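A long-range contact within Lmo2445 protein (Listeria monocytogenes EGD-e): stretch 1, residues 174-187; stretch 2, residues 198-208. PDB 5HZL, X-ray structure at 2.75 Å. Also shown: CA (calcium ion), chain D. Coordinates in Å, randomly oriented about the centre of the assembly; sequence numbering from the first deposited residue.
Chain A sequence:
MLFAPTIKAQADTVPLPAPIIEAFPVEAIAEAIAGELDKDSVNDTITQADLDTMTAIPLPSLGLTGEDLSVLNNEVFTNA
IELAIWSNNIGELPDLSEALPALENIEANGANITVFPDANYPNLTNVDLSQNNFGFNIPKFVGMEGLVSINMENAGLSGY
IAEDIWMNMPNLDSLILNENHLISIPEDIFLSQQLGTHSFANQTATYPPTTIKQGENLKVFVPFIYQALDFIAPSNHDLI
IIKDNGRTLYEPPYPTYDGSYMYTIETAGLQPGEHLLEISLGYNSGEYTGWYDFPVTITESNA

Stretch 1, residues 174-187: SLILNENHLISIPE
Stretch 2, residues 198-208: HSFANQTATYP

Rotamers often let a side chain reach backbone groups of a neighbouring strand or pack against its side chains, and the contact between residues 174-187 and 198-208 of Lmo2445 is a compact example. The two segments run parallel. Leu 175 pairs with His 198 and Ile 176 with Ser 199, each at a CA-CA distance of 5.0 Å; the side chains of the first pair lie on one face of the sheet and those of the second on the other. Ser 199 N gives a weak hydrogen bond to Leu 175 O (3.4 Å), and Leu 177 N donates to Ser 199 O (2.9 Å).

Beyond this point both chains leave extended geometry. Leu 177 (phi/psi -133/17) and Phe 200 (-139/12) bend alike, and Glu 179 (62/31) and Asn 202 (50/72) both take positive phi. The register nevertheless continues, with CA-CA distances of 4.4 Å for Asn 178 and Phe 200, 4.9 Å for Glu 179 and Asn 202, and 4.7 Å for His 181 and Thr 204. Glu 179 N donates to Ala 201 O (3.0 Å) and Thr 204 N to Asn 180 O (3.1 Å).

Gln 203 shows the principle best. Its CA-to-CB bond points sideways, but chi1 and chi2 both m (-60°, -63°), with chi3 at -30°, bring the amide to the other stretch. There NE2 donates to Leu 177 O (3.0 Å) and also to Phe 200 O (3.1 Å) in its own stretch, while OE1 accepts from Leu 182 N (3.1 Å). Asn 180, chi1 m, adds a bond from ND2 to Leu 177 O (2.7 Å), so that carbonyl receives two side-chain amides.

The CA-to-CB bond of Phe 200 points away from the other stretch, yet chi1 t (-164°) and chi2 78° return the ring to an apolar pocket. Leu 177 CB lies 4.0 Å from Phe 200 CD1; Leu 182 CD1 and Pro 186 CD approach Phe 200 CE1 at 3.8 and 3.6 Å, and Ile 185 CG1 is 3.8 Å from Phe 200 CE2. Ser 184 O meets the ring edge, 3.3 Å from Phe 200 CZ.

His 181 (chi1 m, chi2 -62°) places ND1 2.7 Å from Thr 204 O, to which it donates near the ring plane. Thr 204, chi1 p, holds OG1 3.3 Å from His 181 ND1 in a weak hydrogen bond. A water whose O lies 2.7 Å from Asn 180 O, donating to it, also lies 2.7 Å from Thr 204 OG1, linking the stretches.

Further along, Ile 183 (p, t) sets CG2 3.8 Å from Tyr 207 CZ, chi1 m bringing the end of the tyrosine nearer the first stretch.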

# COMPACT_ATOMS: atom_id res chain seq x y z
N SER A 174 -6.34 7.26 11.91
CA SER A 174 -4.96 7.49 11.48
C SER A 174 -4.72 6.84 10.11
O SER A 174 -4.96 5.65 9.94
CB SER A 174 -3.98 6.95 12.51
OG SER A 174 -2.64 7.26 12.15
N LEU A 175 -4.25 7.63 9.15
CA LEU A 175 -4.00 7.16 7.79
C LEU A 175 -2.66 7.72 7.32
O LEU A 175 -2.57 8.89 6.98
CB LEU A 175 -5.14 7.60 6.86
CG LEU A 175 -5.06 7.24 5.38
CD1 LEU A 175 -5.05 5.73 5.22
CD2 LEU A 175 -6.23 7.86 4.63
N ILE A 176 -1.63 6.87 7.30
CA ILE A 176 -0.28 7.28 6.91
C ILE A 176 -0.02 6.83 5.47
O ILE A 176 -0.01 5.63 5.19
CB ILE A 176 0.80 6.66 7.84
CG1 ILE A 176 0.36 6.64 9.33
CG2 ILE A 176 2.15 7.33 7.63
CD1 ILE A 176 0.05 7.98 9.95
N LEU A 177 0.20 7.80 4.57
CA LEU A 177 0.44 7.52 3.15
C LEU A 177 1.63 8.26 2.52
O LEU A 177 1.71 8.33 1.29
CB LEU A 177 -0.81 7.90 2.36
CG LEU A 177 -2.08 7.11 2.60
CD1 LEU A 177 -3.26 7.75 1.89
CD2 LEU A 177 -1.90 5.68 2.13
N ASN A 178 2.55 8.80 3.32
CA ASN A 178 3.70 9.48 2.73
C ASN A 178 4.62 8.54 1.96
O ASN A 178 4.54 7.33 2.13
CB ASN A 178 4.52 10.29 3.76
CG ASN A 178 4.96 9.46 4.96
OD1 ASN A 178 4.14 8.85 5.63
ND2 ASN A 178 6.25 9.49 5.26
N GLU A 179 5.46 9.11 1.10
CA GLU A 179 6.48 8.40 0.31
C GLU A 179 5.99 7.35 -0.69
O GLU A 179 6.67 6.37 -0.98
CB GLU A 179 7.54 7.83 1.26
CG GLU A 179 8.21 8.93 2.08
CD GLU A 179 9.10 8.38 3.18
OE1 GLU A 179 9.65 7.27 3.01
OE2 GLU A 179 9.25 9.07 4.22
N ASN A 180 4.80 7.59 -1.23
CA ASN A 180 4.20 6.71 -2.23
C ASN A 180 4.35 7.34 -3.62
O ASN A 180 5.12 8.29 -3.76
CB ASN A 180 2.77 6.40 -1.83
CG ASN A 180 2.69 5.41 -0.68
OD1 ASN A 180 3.24 4.33 -0.76
ND2 ASN A 180 1.97 5.76 0.37
N HIS A 181 3.66 6.82 -4.64
CA HIS A 181 3.77 7.33 -6.01
C HIS A 181 2.42 7.67 -6.61
O HIS A 181 2.15 7.41 -7.79
CB HIS A 181 4.46 6.27 -6.90
CG HIS A 181 5.73 5.72 -6.32
ND1 HIS A 181 6.84 6.50 -6.07
CD2 HIS A 181 6.08 4.46 -5.98
CE1 HIS A 181 7.80 5.75 -5.57
NE2 HIS A 181 7.36 4.51 -5.51
N LEU A 182 1.58 8.27 -5.78
CA LEU A 182 0.24 8.66 -6.19
C LEU A 182 0.23 10.01 -6.93
O LEU A 182 1.02 10.89 -6.61
CB LEU A 182 -0.64 8.75 -4.94
CG LEU A 182 -0.83 7.42 -4.20
CD1 LEU A 182 -1.49 7.62 -2.85
CD2 LEU A 182 -1.62 6.47 -5.09
N ILE A 183 -0.65 10.13 -7.93
CA ILE A 183 -0.78 11.35 -8.73
C ILE A 183 -2.09 12.06 -8.43
O ILE A 183 -2.50 12.98 -9.13
CB ILE A 183 -0.74 11.04 -10.25
CG1 ILE A 183 -1.99 10.27 -10.71
CG2 ILE A 183 0.53 10.28 -10.57
CD1 ILE A 183 -2.10 10.10 -12.21
N SER A 184 -2.72 11.63 -7.35
CA SER A 184 -4.01 12.12 -6.97
C SER A 184 -4.12 12.07 -5.46
O SER A 184 -3.33 11.39 -4.80
CB SER A 184 -5.02 11.17 -7.61
OG SER A 184 -6.34 11.40 -7.20
N ILE A 185 -5.10 12.79 -4.91
CA ILE A 185 -5.32 12.84 -3.49
C ILE A 185 -6.69 12.25 -3.11
O ILE A 185 -7.69 12.52 -3.79
CB ILE A 185 -5.29 14.30 -2.98
CG1 ILE A 185 -3.96 14.98 -3.33
CG2 ILE A 185 -5.54 14.39 -1.46
CD1 ILE A 185 -3.85 16.42 -2.85
N PRO A 186 -6.74 11.43 -2.03
CA PRO A 186 -8.02 10.93 -1.54
C PRO A 186 -8.65 12.10 -0.74
O PRO A 186 -8.55 12.14 0.48
CB PRO A 186 -7.64 9.76 -0.64
CG PRO A 186 -6.26 10.07 -0.19
CD PRO A 186 -5.61 10.85 -1.28
N GLU A 187 -9.26 13.03 -1.45
CA GLU A 187 -9.84 14.23 -0.83
C GLU A 187 -10.87 14.05 0.26
O GLU A 187 -10.72 14.63 1.33
CB GLU A 187 -10.43 15.17 -1.89
CG GLU A 187 -9.39 15.81 -2.78
CD GLU A 187 -9.97 16.90 -3.65
OE1 GLU A 187 -9.19 17.81 -4.01
OE2 GLU A 187 -11.19 16.87 -3.96
N HIS A 198 -2.50 12.11 10.09
CA HIS A 198 -2.49 11.89 8.65
C HIS A 198 -1.20 12.40 8.01
O HIS A 198 -0.58 13.36 8.47
CB HIS A 198 -3.70 12.59 8.00
CG HIS A 198 -3.68 14.08 8.14
ND1 HIS A 198 -4.19 14.73 9.24
CD2 HIS A 198 -3.18 15.04 7.33
CE1 HIS A 198 -4.02 16.04 9.10
NE2 HIS A 198 -3.41 16.25 7.95
N SER A 199 -0.81 11.77 6.92
CA SER A 199 0.38 12.16 6.21
C SER A 199 0.24 11.80 4.75
O SER A 199 -0.21 10.71 4.41
CB SER A 199 1.58 11.44 6.82
OG SER A 199 2.75 11.84 6.14
N PHE A 200 0.62 12.73 3.88
CA PHE A 200 0.55 12.48 2.45
C PHE A 200 1.78 13.03 1.74
O PHE A 200 1.83 13.05 0.52
CB PHE A 200 -0.74 13.09 1.91
CG PHE A 200 -1.11 12.57 0.56
CD1 PHE A 200 -1.69 11.31 0.44
CD2 PHE A 200 -0.87 13.31 -0.59
CE1 PHE A 200 -2.03 10.80 -0.80
CE2 PHE A 200 -1.21 12.80 -1.83
CZ PHE A 200 -1.79 11.55 -1.93
N ALA A 201 2.80 13.41 2.50
CA ALA A 201 4.01 14.00 1.94
C ALA A 201 4.79 13.13 0.94
O ALA A 201 4.63 11.94 0.89
CB ALA A 201 4.94 14.41 3.08
N ASN A 202 5.60 13.78 0.12
CA ASN A 202 6.47 13.13 -0.85
C ASN A 202 5.85 12.08 -1.78
O ASN A 202 6.08 10.90 -1.62
CB ASN A 202 7.67 12.52 -0.08
CG ASN A 202 8.75 11.93 -0.99
OD1 ASN A 202 9.20 10.80 -0.78
ND2 ASN A 202 9.16 12.67 -2.00
N GLN A 203 5.05 12.51 -2.73
CA GLN A 203 4.48 11.59 -3.73
C GLN A 203 5.34 11.81 -4.95
O GLN A 203 5.51 12.95 -5.38
CB GLN A 203 3.02 11.90 -4.02
CG GLN A 203 2.12 11.79 -2.80
CD GLN A 203 2.05 10.39 -2.20
OE1 GLN A 203 2.18 9.36 -2.90
NE2 GLN A 203 1.79 10.35 -0.90
N THR A 204 5.91 10.75 -5.51
CA THR A 204 6.79 10.88 -6.68
C THR A 204 6.46 9.85 -7.72
O THR A 204 6.17 8.72 -7.37
CB THR A 204 8.26 10.72 -6.28
OG1 THR A 204 8.49 9.38 -5.81
CG2 THR A 204 8.60 11.73 -5.20
N ALA A 205 6.50 10.22 -8.99
CA ALA A 205 6.18 9.26 -10.04
C ALA A 205 6.81 9.58 -11.36
O ALA A 205 6.88 10.73 -11.76
CB ALA A 205 4.67 9.16 -10.20
N THR A 206 7.25 8.53 -12.04
CA THR A 206 7.83 8.65 -13.37
C THR A 206 6.78 8.09 -14.32
O THR A 206 6.47 6.89 -14.28
CB THR A 206 9.14 7.87 -13.46
OG1 THR A 206 9.98 8.27 -12.37
CG2 THR A 206 9.85 8.11 -14.79
N TYR A 207 6.21 8.95 -15.15
CA TYR A 207 5.17 8.54 -16.11
C TYR A 207 5.72 7.70 -17.26
O TYR A 207 6.92 7.67 -17.49
CB TYR A 207 4.42 9.77 -16.67
CG TYR A 207 3.39 10.39 -15.72
CD1 TYR A 207 3.77 10.92 -14.49
CD2 TYR A 207 2.04 10.49 -16.08
CE1 TYR A 207 2.84 11.50 -13.63
CE2 TYR A 207 1.10 11.07 -15.23
CZ TYR A 207 1.50 11.57 -14.01
OH TYR A 207 0.60 12.15 -13.15
N PRO A 208 4.83 6.97 -17.95
CA PRO A 208 5.35 6.20 -19.08
C PRO A 208 5.99 7.14 -20.12
O PRO A 208 5.56 8.28 -20.22
CB PRO A 208 4.10 5.50 -19.63
CG PRO A 208 3.20 5.36 -18.44
CD PRO A 208 3.46 6.56 -17.57
CA CA D . -12.21 17.97 -6.03
O HOH W 1 7.70 8.97 -3.26